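Uncharacterized protein TP-0789 domain-containing protein (Desulfovibrio piger ATCC 29098, PDB 4Z48) is of unknown function but, as a DUF1329 protein with a LolA-like fold, may bind lipid or lipoprotein acyl chains as its relatives do. Local coordinates at residues 33-36 with 41-44; 63-68 with 112-117; 209-214 with 220-225. One frame throughout, in Å; residues are numbered along the deposited sequence.

Interaction 1: 33-36 with 41-44; sequences VMSI and KVLT
I36 lays the outer end of its side chain across the root of L43, with CD1 of I36 4.1 Å from CB of L43. The two side chains run at a slant to each other on one face of the hairpin formed by strands 27-38 and 41-54. CG1 of I36 stands anti to its carbonyl carbon (chi1 -49°), and this swings CD1 over the CB of L43; beyond CB, L43 stays farther from 33-36, and its CD1 reaches the R116 side chain. Beneath this overlap the backbones pair as an antiparallel hydrogen-bonded couple. The N-H of I36 meets O of L43 at 2.8 Å in an almost straight bond (176° at the hydrogen), and the N-H of L43 returns to O of I36 at 2.9 Å. The carbonyls also take CA-H...O contacts: CA of V42 lies 3.2 Å from O of I36, and CA of T44 comes equally near to O of M34. One step along, S35 and T44 form a non-hydrogen-bonded pair whose side chains emerge on the other face. There OG of S35, anti to its own backbone N (chi1 175°), leans toward the neighbouring strand and meets the CG1 methyl of V42 at 3.5 Å, a polar atom against a methyl rather than a hydrogen bond. M34 is buried, yet its end leads away from 41-44: CG packs on T221, CE nears I223, and S117 and F47 are further neighbours. I36 also touches S117 and D118 in the loop after strand 101-104. The hairpin is thus two-faced: I36 and L43 give an apolar face, I36 buried beneath the loop; the other, more exposed face mixes S35 and T44 with V33 and V42. Cohesion between the strands rests mainly on backbone bonds with one small hydrocarbon overlap.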
ATOM      1  N   VAL A  33      -1.514  11.167  -9.016  1.00 17.39           N
ATOM      2  CA  VAL A  33      -1.901  10.883 -10.401  1.00 18.78           C
ATOM      3  C   VAL A  33      -1.356   9.481 -10.697  1.00 23.25           C
ATOM      4  O   VAL A  33      -0.182   9.208 -10.425  1.00 23.27           O
ATOM      5  CB  VAL A  33      -1.426  11.945 -11.432  1.00 23.04           C
ATOM      6  CG1 VAL A  33      -1.659  11.443 -12.863  1.00 23.29           C
ATOM      7  CG2 VAL A  33      -2.174  13.260 -11.238  1.00 23.77           C
HETATM    8  N   MSE A  34      -2.204   8.617 -11.243  1.00 20.49           N
HETATM    9  CA  MSE A  34      -1.878   7.248 -11.613  1.00 19.34           C
HETATM   10  C   MSE A  34      -2.051   7.098 -13.114  1.00 21.47           C
HETATM   11  O   MSE A  34      -3.039   7.567 -13.675  1.00 17.53           O
HETATM   12  CB  MSE A  34      -2.785   6.296 -10.806  1.00 21.68           C
HETATM   13  CG  MSE A  34      -2.998   4.932 -11.386  1.00 28.13           C
HETATM   14 SE   MSE A  34      -4.456   4.092 -10.327  0.75 33.46          SE
HETATM   15  CE  MSE A  34      -3.534   3.637  -8.861  1.00 27.25           C
ATOM     16  N   SER A  35      -1.065   6.498 -13.762  1.00 17.14           N
ATOM     17  CA  SER A  35      -1.096   6.223 -15.191  1.00 16.90           C
ATOM     18  C   SER A  35      -0.905   4.696 -15.390  1.00 20.70           C
ATOM     19  O   SER A  35       0.102   4.123 -14.973  1.00 19.82           O
ATOM     20  CB  SER A  35      -0.027   7.060 -15.905  1.00 23.77           C
ATOM     21  OG  SER A  35       0.046   6.732 -17.281  1.00 40.27           O
ATOM     22  N   ILE A  36      -1.909   4.047 -15.974  1.00 17.79           N
ATOM     23  CA  ILE A  36      -1.941   2.615 -16.230  1.00 17.35           C
ATOM     24  C   ILE A  36      -1.701   2.355 -17.711  1.00 24.41           C
ATOM     25  O   ILE A  36      -2.506   2.802 -18.559  1.00 22.54           O
ATOM     26  CB  ILE A  36      -3.320   2.039 -15.777  1.00 19.47           C
ATOM     27  CG1 ILE A  36      -3.696   2.510 -14.350  1.00 18.25           C
ATOM     28  CG2 ILE A  36      -3.287   0.505 -15.851  1.00 20.44           C
ATOM     29  CD1 ILE A  36      -5.178   2.436 -14.009  1.00 23.74           C
ATOM     30  N   LYS A  41      -2.175   1.376 -24.672  1.00 37.06           N
ATOM     31  CA  LYS A  41      -3.412   2.010 -24.209  1.00 35.54           C
ATOM     32  C   LYS A  41      -3.142   2.506 -22.797  1.00 35.49           C
ATOM     33  O   LYS A  41      -2.508   1.801 -22.001  1.00 34.21           O
ATOM     34  CB  LYS A  41      -4.616   1.044 -24.252  1.00 38.65           C
ATOM     35  CG  LYS A  41      -5.098   0.641 -25.646  1.00 53.99           C
ATOM     36  CD  LYS A  41      -6.394  -0.194 -25.547  1.00 61.46           C
ATOM     37  CE  LYS A  41      -6.805  -0.860 -26.844  1.00 69.60           C
ATOM     38  NZ  LYS A  41      -7.593   0.040 -27.730  1.00 71.99           N
ATOM     39  N   VAL A  42      -3.570   3.725 -22.500  1.00 27.15           N
ATOM     40  CA  VAL A  42      -3.320   4.328 -21.202  1.00 23.68           C
ATOM     41  C   VAL A  42      -4.634   4.770 -20.535  1.00 23.85           C
ATOM     42  O   VAL A  42      -5.467   5.410 -21.185  1.00 21.44           O
ATOM     43  CB  VAL A  42      -2.349   5.537 -21.347  1.00 27.30           C
ATOM     44  CG1 VAL A  42      -2.044   6.177 -19.983  1.00 26.43           C
ATOM     45  CG2 VAL A  42      -1.052   5.129 -22.040  1.00 27.89           C
ATOM     46  N   LEU A  43      -4.787   4.441 -19.245  1.00 18.77           N
ATOM     47  CA  LEU A  43      -5.873   4.878 -18.367  1.00 18.36           C
ATOM     48  C   LEU A  43      -5.240   5.770 -17.335  1.00 24.07           C
ATOM     49  O   LEU A  43      -4.129   5.477 -16.872  1.00 25.31           O
ATOM     50  CB  LEU A  43      -6.569   3.710 -17.638  1.00 17.87           C
ATOM     51  CG  LEU A  43      -7.515   2.800 -18.376  1.00 20.83           C
ATOM     52  CD1 LEU A  43      -7.953   1.671 -17.424  1.00 18.46           C
ATOM     53  CD2 LEU A  43      -8.756   3.587 -18.862  1.00 21.06           C
ATOM     54  N   THR A  44      -5.939   6.781 -16.911  1.00 20.34           N
ATOM     55  CA  THR A  44      -5.380   7.693 -15.916  1.00 20.57           C
ATOM     56  C   THR A  44      -6.406   7.932 -14.839  1.00 21.47           C
ATOM     57  O   THR A  44      -7.600   7.779 -15.072  1.00 19.27           O
ATOM     58  CB  THR A  44      -4.854   9.041 -16.563  1.00 27.64           C
ATOM     59  OG1 THR A  44      -5.902   9.978 -16.774  1.00 37.19           O
ATOM     60  CG2 THR A  44      -4.095   8.825 -17.843  1.00 23.03           C
TER

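Interaction 2: 63-68 with 112-117; sequences SLIVFD and ASFMRS
M115, a selenomethionine, reaches from its turn to the ring of F67 on strand 60-69. CB makes no close contact with 63-68; contact begins at CG, which is anti to the carbonyl carbon (chi1 -59°), meets CZ of F67 at 3.7 Å and also sits over the centre of the F114 ring. The chain then bends at chi2 and chi3, so SE hangs above the F67 face, 4.7 Å from the ring centroid in a Met-aromatic contact. CE folds in closest to that face, 3.8 Å from the centroid and 5° off the ring normal, a CH-pi contact. CZ of F114 lies at the edge of the F67 ring, near its plane, 3.7 Å from CZ of F67; the pair is oblique, planes at 49°, neither stack nor T-shaped. CD1 of I65 adds a looser touch, 4.3 Å from CZ of F114. A type I' turn from F114 to S117 presents M115 and F114. O of F114 accepts hydrogen bonds from both N and OG of S117, while OG of S113 donates to O of S117 at 2.7 Å. Y78 meets F114, and F47 meets F67, extending the aromatic cluster. The turn, also tied through O of M115 to NE of R45 on strand 41-54, seats the loop after strand 101-104 on the F67/I65 side of strand 60-69. No hydrogen bond joins the segments, so dispersion among polarisable selenium, methyl and ring surfaces carries the contact.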
ATOM      1  N   SER A  63      -8.354   5.098   6.155  1.00 20.42           N
ATOM      2  CA  SER A  63      -8.057   5.842   4.936  1.00 21.61           C
ATOM      3  C   SER A  63      -9.319   6.119   4.111  1.00 24.87           C
ATOM      4  O   SER A  63     -10.217   5.286   4.089  1.00 25.31           O
ATOM      5  CB  SER A  63      -7.063   5.081   4.057  1.00 24.99           C
ATOM      6  OG  SER A  63      -5.755   5.052   4.597  1.00 32.05           O
ATOM      7  N   LEU A  64      -9.366   7.287   3.450  1.00 21.38           N
ATOM      8  CA  LEU A  64     -10.410   7.684   2.501  1.00 20.34           C
ATOM      9  C   LEU A  64      -9.705   8.108   1.212  1.00 24.26           C
ATOM     10  O   LEU A  64      -8.883   9.041   1.228  1.00 23.29           O
ATOM     11  CB  LEU A  64     -11.368   8.797   3.040  1.00 21.31           C
ATOM     12  CG  LEU A  64     -12.524   9.201   2.108  1.00 25.50           C
ATOM     13  CD1 LEU A  64     -13.674   8.159   2.147  1.00 24.82           C
ATOM     14  CD2 LEU A  64     -13.044  10.608   2.446  1.00 25.67           C
ATOM     15  N   ILE A  65     -10.021   7.414   0.102  1.00 21.38           N
ATOM     16  CA  ILE A  65      -9.459   7.708  -1.220  1.00 20.68           C
ATOM     17  C   ILE A  65     -10.580   8.289  -2.059  1.00 21.94           C
ATOM     18  O   ILE A  65     -11.590   7.621  -2.237  1.00 21.85           O
ATOM     19  CB  ILE A  65      -8.780   6.476  -1.881  1.00 22.67           C
ATOM     20  CG1 ILE A  65      -7.643   5.925  -0.972  1.00 22.95           C
ATOM     21  CG2 ILE A  65      -8.248   6.846  -3.287  1.00 23.77           C
ATOM     22  CD1 ILE A  65      -7.178   4.594  -1.380  1.00 28.24           C
ATOM     23  N   VAL A  66     -10.424   9.543  -2.527  1.00 18.92           N
ATOM     24  CA  VAL A  66     -11.452  10.228  -3.316  1.00 18.54           C
ATOM     25  C   VAL A  66     -10.914  10.528  -4.723  1.00 21.19           C
ATOM     26  O   VAL A  66      -9.963  11.310  -4.853  1.00 19.47           O
ATOM     27  CB  VAL A  66     -11.945  11.535  -2.638  1.00 22.49           C
ATOM     28  CG1 VAL A  66     -13.107  12.134  -3.432  1.00 21.38           C
ATOM     29  CG2 VAL A  66     -12.370  11.303  -1.192  1.00 22.37           C
ATOM     30  N   PHE A  67     -11.520   9.924  -5.762  1.00 17.70           N
ATOM     31  CA  PHE A  67     -11.136  10.171  -7.168  1.00 16.75           C
ATOM     32  C   PHE A  67     -11.832  11.420  -7.696  1.00 23.59           C
ATOM     33  O   PHE A  67     -13.049  11.614  -7.497  1.00 24.26           O
ATOM     34  CB  PHE A  67     -11.492   8.947  -8.063  1.00 17.69           C
ATOM     35  CG  PHE A  67     -10.558   7.799  -7.779  1.00 17.23           C
ATOM     36  CD1 PHE A  67     -10.814   6.915  -6.731  1.00 18.95           C
ATOM     37  CD2 PHE A  67      -9.389   7.643  -8.502  1.00 18.10           C
ATOM     38  CE1 PHE A  67      -9.904   5.905  -6.404  1.00 19.99           C
ATOM     39  CE2 PHE A  67      -8.498   6.602  -8.204  1.00 19.52           C
ATOM     40  CZ  PHE A  67      -8.751   5.761  -7.137  1.00 18.07           C
ATOM     41  N   ASP A  68     -11.110  12.214  -8.462  1.00 20.32           N
ATOM     42  CA  ASP A  68     -11.767  13.412  -8.991  1.00 21.79           C
ATOM     43  C   ASP A  68     -11.765  13.451 -10.515  1.00 22.40           C
ATOM     44  O   ASP A  68     -12.593  14.143 -11.079  1.00 21.56           O
ATOM     45  CB  ASP A  68     -11.102  14.680  -8.425  1.00 25.59           C
ATOM     46  CG  ASP A  68      -9.585  14.650  -8.508  1.00 43.50           C
ATOM     47  OD1 ASP A  68      -9.063  14.449  -9.613  1.00 46.48           O
ATOM     48  OD2 ASP A  68      -8.925  14.888  -7.472  1.00 52.20           O
ATOM     49  N   ALA A 112      -8.728  -8.624  -6.374  1.00 23.63           N
ATOM     50  CA  ALA A 112      -9.102  -8.006  -7.632  1.00 22.36           C
ATOM     51  C   ALA A 112      -8.361  -6.688  -7.844  1.00 25.16           C
ATOM     52  O   ALA A 112      -7.863  -6.065  -6.899  1.00 21.39           O
ATOM     53  CB  ALA A 112     -10.625  -7.778  -7.676  1.00 23.61           C
ATOM     54  N   SER A 113      -8.263  -6.289  -9.110  1.00 23.01           N
ATOM     55  CA  SER A 113      -7.628  -5.059  -9.532  1.00 20.99           C
ATOM     56  C   SER A 113      -8.231  -3.841  -8.852  1.00 25.12           C
ATOM     57  O   SER A 113      -9.454  -3.755  -8.711  1.00 26.09           O
ATOM     58  CB  SER A 113      -7.760  -4.902 -11.042  1.00 25.35           C
ATOM     59  OG  SER A 113      -7.085  -3.716 -11.425  1.00 31.07           O
ATOM     60  N   PHE A 114      -7.377  -2.883  -8.473  1.00 19.05           N
ATOM     61  CA  PHE A 114      -7.846  -1.618  -7.911  1.00 18.13           C
ATOM     62  C   PHE A 114      -7.929  -0.598  -9.043  1.00 18.56           C
ATOM     63  O   PHE A 114      -6.898  -0.209  -9.550  1.00 19.12           O
ATOM     64  CB  PHE A 114      -6.918  -1.137  -6.774  1.00 19.10           C
ATOM     65  CG  PHE A 114      -7.163   0.250  -6.239  1.00 21.11           C
ATOM     66  CD1 PHE A 114      -8.224   0.504  -5.368  1.00 22.96           C
ATOM     67  CD2 PHE A 114      -6.340   1.317  -6.615  1.00 23.23           C
ATOM     68  CE1 PHE A 114      -8.422   1.785  -4.842  1.00 22.46           C
ATOM     69  CE2 PHE A 114      -6.583   2.609  -6.145  1.00 24.07           C
ATOM     70  CZ  PHE A 114      -7.613   2.835  -5.256  1.00 21.26           C
HETATM   71  N   MSE A 115      -9.151  -0.234  -9.480  1.00 16.31           N
HETATM   72  CA  MSE A 115      -9.389   0.824 -10.502  1.00 15.42           C
HETATM   73  C   MSE A 115      -8.679   0.552 -11.827  1.00 18.48           C
HETATM   74  O   MSE A 115      -8.172   1.480 -12.480  1.00 20.01           O
HETATM   75  CB  MSE A 115      -8.973   2.187  -9.939  1.00 16.46           C
HETATM   76  CG  MSE A 115      -9.739   2.561  -8.678  1.00 21.25           C
HETATM   77 SE   MSE A 115     -11.570   2.871  -9.111  0.75 27.65          SE
HETATM   78  CE  MSE A 115     -11.280   4.617 -10.075  1.00 22.57           C
ATOM     79  N   ARG A 116      -8.684  -0.747 -12.221  1.00 18.03           N
ATOM     80  CA  ARG A 116      -8.103  -1.321 -13.434  1.00 18.15           C
ATOM     81  C   ARG A 116      -6.572  -1.158 -13.465  1.00 21.23           C
ATOM     82  O   ARG A 116      -5.960  -1.388 -14.517  1.00 21.78           O
ATOM     83  CB  ARG A 116      -8.744  -0.741 -14.706  1.00 17.13           C
ATOM     84  CG  ARG A 116     -10.259  -0.988 -14.707  1.00 16.66           C
ATOM     85  CD  ARG A 116     -10.969  -0.241 -15.802  1.00 18.80           C
ATOM     86  NE  ARG A 116     -10.588  -0.703 -17.125  1.00 19.92           N
ATOM     87  CZ  ARG A 116     -11.125  -0.222 -18.243  1.00 27.32           C
ATOM     88  NH1 ARG A 116     -12.056   0.725 -18.187  1.00 23.66           N
ATOM     89  NH2 ARG A 116     -10.745  -0.688 -19.421  1.00 19.36           N
ATOM     90  N   SER A 117      -5.956  -0.776 -12.317  1.00 17.99           N
ATOM     91  CA  SER A 117      -4.505  -0.617 -12.194  1.00 17.89           C
ATOM     92  C   SER A 117      -3.812  -1.951 -11.901  1.00 22.85           C
ATOM     93  O   SER A 117      -4.459  -3.001 -11.767  1.00 24.57           O
ATOM     94  CB  SER A 117      -4.136   0.403 -11.114  1.00 18.72           C
ATOM     95  OG  SER A 117      -4.246  -0.162  -9.815  1.00 18.22           O
TER

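Interaction 3: 209-214 with 220-225; sequences QMRVER and FTVIDW
R211 lays its guanidinium flat on the ring of F220, the planes 16° apart and the centres 3.9 Å from each other. NH2 sits over the middle of the ring, and the extended chain from CG to NE carries the group diagonally to the neighbouring strand. E213 fixes the rotation of this group: its OE2 takes NE of R211 at 2.7 Å through the anti lone pair, close to the guanidinium plane. On the same face, NE2 of Q209 gives D224 OD1 a nearly straight bond of 2.8 Å, in the amide plane but 27° out of that of the carboxylate; S196 holds OE1 of Q209. This mixed face, with R211, Q209 and D224 beside F220 and V222, is the tight part of the contact although partly exposed. On the other face V212, T221 and I223 meet the partner strand loosely and are buried instead by S117, D118 and L119; OG1 of T221 is hydrogen-bonded to the carboxylate of D118. Farther along, CB of M210 abuts the edge of W225, 3.9 Å from CZ3. Between the faces, paired backbone bonds join M210 with I223 and V212 with T221. The carboxylate of E213 probably offsets the charge of R211, while the pi face of F220 adds a cation-pi attraction; directional polar bonds and the stack thus hold one side, and mainly the loop the other, with T221-D118 as its polar exception.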
ATOM      1  N   GLN A 209       6.741   8.140  -5.295  1.00 18.45           N
ATOM      2  CA  GLN A 209       6.588   7.711  -6.671  1.00 16.52           C
ATOM      3  C   GLN A 209       6.777   6.198  -6.703  1.00 18.45           C
ATOM      4  O   GLN A 209       7.626   5.658  -5.998  1.00 17.35           O
ATOM      5  CB  GLN A 209       7.535   8.446  -7.617  1.00 17.97           C
ATOM      6  CG  GLN A 209       7.267   8.126  -9.091  1.00 19.35           C
ATOM      7  CD  GLN A 209       8.378   8.650  -9.962  1.00 31.70           C
ATOM      8  OE1 GLN A 209       9.469   8.065 -10.036  1.00 26.05           O
ATOM      9  NE2 GLN A 209       8.114   9.730 -10.683  1.00 31.34           N
HETATM   10  N   MSE A 210       5.937   5.527  -7.477  1.00 19.19           N
HETATM   11  CA  MSE A 210       5.968   4.080  -7.599  1.00 22.39           C
HETATM   12  C   MSE A 210       5.689   3.606  -9.006  1.00 23.84           C
HETATM   13  O   MSE A 210       4.835   4.168  -9.693  1.00 24.68           O
HETATM   14  CB  MSE A 210       4.893   3.493  -6.700  1.00 26.57           C
HETATM   15  CG  MSE A 210       5.287   3.264  -5.271  1.00 37.14           C
HETATM   16 SE   MSE A 210       3.865   2.115  -4.644  0.75 48.44          SE
HETATM   17  CE  MSE A 210       4.676   0.436  -5.095  1.00 45.83           C
ATOM     18  N   ARG A 211       6.366   2.540  -9.418  1.00 17.21           N
ATOM     19  CA  ARG A 211       6.047   1.838 -10.662  1.00 16.99           C
ATOM     20  C   ARG A 211       5.660   0.400 -10.244  1.00 21.46           C
ATOM     21  O   ARG A 211       6.386  -0.237  -9.471  1.00 19.14           O
ATOM     22  CB  ARG A 211       7.208   1.913 -11.682  1.00 16.47           C
ATOM     23  CG  ARG A 211       6.910   1.156 -12.972  1.00 22.37           C
ATOM     24  CD  ARG A 211       8.142   1.161 -13.824  1.00 29.53           C
ATOM     25  NE  ARG A 211       7.983   0.318 -14.996  1.00 35.41           N
ATOM     26  CZ  ARG A 211       7.798   0.760 -16.235  1.00 44.52           C
ATOM     27  NH1 ARG A 211       7.745   2.065 -16.484  1.00 32.42           N
ATOM     28  NH2 ARG A 211       7.666  -0.098 -17.236  1.00 33.01           N
ATOM     29  N   VAL A 212       4.463  -0.077 -10.657  1.00 18.61           N
ATOM     30  CA  VAL A 212       4.011  -1.420 -10.317  1.00 18.53           C
ATOM     31  C   VAL A 212       3.761  -2.154 -11.624  1.00 23.38           C
ATOM     32  O   VAL A 212       2.957  -1.697 -12.433  1.00 21.03           O
ATOM     33  CB  VAL A 212       2.748  -1.400  -9.409  1.00 22.82           C
ATOM     34  CG1 VAL A 212       2.317  -2.816  -9.038  1.00 22.22           C
ATOM     35  CG2 VAL A 212       2.980  -0.544  -8.155  1.00 22.46           C
ATOM     36  N   GLU A 213       4.458  -3.266 -11.841  1.00 20.87           N
ATOM     37  CA  GLU A 213       4.401  -4.049 -13.058  1.00 20.02           C
ATOM     38  C   GLU A 213       3.791  -5.419 -12.812  1.00 23.97           C
ATOM     39  O   GLU A 213       4.073  -6.067 -11.810  1.00 21.99           O
ATOM     40  CB  GLU A 213       5.822  -4.241 -13.645  1.00 21.97           C
ATOM     41  CG  GLU A 213       6.591  -2.985 -14.037  1.00 27.20           C
ATOM     42  CD  GLU A 213       8.046  -3.222 -14.431  1.00 39.32           C
ATOM     43  OE1 GLU A 213       8.498  -4.391 -14.413  1.00 33.37           O
ATOM     44  OE2 GLU A 213       8.726  -2.242 -14.808  1.00 30.78           O
ATOM     45  N   ARG A 214       2.913  -5.830 -13.707  1.00 22.30           N
ATOM     46  CA  ARG A 214       2.347  -7.185 -13.697  1.00 23.05           C
ATOM     47  C   ARG A 214       2.864  -7.824 -14.967  1.00 27.48           C
ATOM     48  O   ARG A 214       2.319  -7.557 -16.041  1.00 24.96           O
ATOM     49  CB  ARG A 214       0.804  -7.190 -13.580  1.00 22.62           C
ATOM     50  CG  ARG A 214       0.367  -6.920 -12.123  1.00 27.42           C
ATOM     51  CD  ARG A 214      -1.102  -7.164 -11.923  1.00 23.31           C
ATOM     52  NE  ARG A 214      -1.898  -6.366 -12.851  1.00 23.75           N
ATOM     53  CZ  ARG A 214      -3.189  -6.558 -13.120  1.00 28.86           C
ATOM     54  NH1 ARG A 214      -3.849  -7.577 -12.572  1.00 30.63           N
ATOM     55  NH2 ARG A 214      -3.825  -5.750 -13.958  1.00 25.20           N
ATOM     56  N   PHE A 220       1.780  -1.996 -16.768  1.00 22.58           N
ATOM     57  CA  PHE A 220       2.493  -1.341 -15.672  1.00 21.28           C
ATOM     58  C   PHE A 220       1.746  -0.066 -15.261  1.00 22.99           C
ATOM     59  O   PHE A 220       1.118   0.592 -16.100  1.00 21.29           O
ATOM     60  CB  PHE A 220       3.956  -1.047 -16.021  1.00 22.62           C
ATOM     61  CG  PHE A 220       4.168  -0.070 -17.151  1.00 22.40           C
ATOM     62  CD1 PHE A 220       4.194  -0.506 -18.471  1.00 23.90           C
ATOM     63  CD2 PHE A 220       4.392   1.278 -16.893  1.00 24.54           C
ATOM     64  CE1 PHE A 220       4.410   0.395 -19.522  1.00 26.25           C
ATOM     65  CE2 PHE A 220       4.610   2.183 -17.941  1.00 27.53           C
ATOM     66  CZ  PHE A 220       4.622   1.740 -19.252  1.00 26.65           C
ATOM     67  N   THR A 221       1.790   0.249 -13.957  1.00 18.96           N
ATOM     68  CA  THR A 221       1.150   1.434 -13.390  1.00 19.28           C
ATOM     69  C   THR A 221       2.213   2.348 -12.797  1.00 22.81           C
ATOM     70  O   THR A 221       3.072   1.878 -12.052  1.00 21.12           O
ATOM     71  CB  THR A 221       0.065   0.999 -12.356  1.00 23.35           C
ATOM     72  OG1 THR A 221      -0.949   0.241 -13.051  1.00 18.89           O
ATOM     73  CG2 THR A 221      -0.591   2.181 -11.659  1.00 22.23           C
ATOM     74  N   VAL A 222       2.141   3.655 -13.086  1.00 18.53           N
ATOM     75  CA  VAL A 222       3.076   4.610 -12.470  1.00 20.48           C
ATOM     76  C   VAL A 222       2.246   5.579 -11.617  1.00 24.56           C
ATOM     77  O   VAL A 222       1.318   6.177 -12.125  1.00 23.84           O
ATOM     78  CB  VAL A 222       3.970   5.330 -13.507  1.00 25.24           C
ATOM     79  CG1 VAL A 222       4.906   6.338 -12.832  1.00 24.78           C
ATOM     80  CG2 VAL A 222       4.775   4.325 -14.332  1.00 25.31           C
ATOM     81  N   ILE A 223       2.581   5.727 -10.325  1.00 19.98           N
ATOM     82  CA  ILE A 223       1.839   6.650  -9.464  1.00 16.62           C
ATOM     83  C   ILE A 223       2.780   7.734  -8.949  1.00 19.80           C
ATOM     84  O   ILE A 223       3.825   7.419  -8.354  1.00 19.00           O
ATOM     85  CB  ILE A 223       1.145   5.928  -8.258  1.00 17.85           C
ATOM     86  CG1 ILE A 223       0.374   4.649  -8.689  1.00 19.97           C
ATOM     87  CG2 ILE A 223       0.206   6.928  -7.537  1.00 16.97           C
ATOM     88  CD1 ILE A 223       0.066   3.746  -7.494  1.00 21.86           C
ATOM     89  N   ASP A 224       2.345   8.996  -9.097  1.00 17.08           N
ATOM     90  CA  ASP A 224       3.068  10.171  -8.647  1.00 19.30           C
ATOM     91  C   ASP A 224       2.296  10.860  -7.580  1.00 22.03           C
ATOM     92  O   ASP A 224       1.185  11.331  -7.845  1.00 23.13           O
ATOM     93  CB  ASP A 224       3.329  11.144  -9.794  1.00 22.49           C
ATOM     94  CG  ASP A 224       4.389  10.738 -10.777  1.00 27.36           C
ATOM     95  OD1 ASP A 224       5.571  10.887 -10.444  1.00 27.71           O
ATOM     96  OD2 ASP A 224       4.033  10.491 -11.966  1.00 32.68           O
ATOM     97  N   TRP A 225       2.880  10.947  -6.375  1.00 17.60           N
ATOM     98  CA  TRP A 225       2.268  11.667  -5.273  1.00 17.55           C
ATOM     99  C   TRP A 225       2.878  13.054  -5.147  1.00 22.39           C
ATOM    100  O   TRP A 225       4.112  13.245  -5.287  1.00 19.57           O
ATOM    101  CB  TRP A 225       2.408  10.948  -3.930  1.00 16.48           C
ATOM    102  CG  TRP A 225       1.540   9.737  -3.746  1.00 17.90           C
ATOM    103  CD1 TRP A 225       0.284   9.691  -3.211  1.00 19.98           C
ATOM    104  CD2 TRP A 225       1.862   8.402  -4.134  1.00 18.16           C
ATOM    105  NE1 TRP A 225      -0.172   8.393  -3.181  1.00 19.00           N
ATOM    106  CE2 TRP A 225       0.763   7.583  -3.775  1.00 21.53           C
ATOM    107  CE3 TRP A 225       2.977   7.808  -4.751  1.00 20.41           C
ATOM    108  CZ2 TRP A 225       0.751   6.199  -4.008  1.00 22.07           C
ATOM    109  CZ3 TRP A 225       2.977   6.422  -4.948  1.00 22.64           C
ATOM    110  CH2 TRP A 225       1.882   5.637  -4.570  1.00 23.55           C
TER

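Overall arrangement
Interactions 1 and 3 are two hairpins placed next to each other in the antiparallel array: strand 27-38 pairs with 41-54 on one side and 219-230 on the other, although the chain forms interaction 1 early and interaction 3 near its end. Their centres lie about 9 Å apart, and N of V222 and O of S35 probably hydrogen-bond across the seam. Interaction 2, about 12 Å from interaction 1 and 13 Å from interaction 3 between centres, brings the 112-117 loop against strand 60-69, the neighbour of 41-54. The loop lies over the side formed by I36, T221 and F67, linking the three contacts, consistent with the curved, strand-rich LolA-like fold.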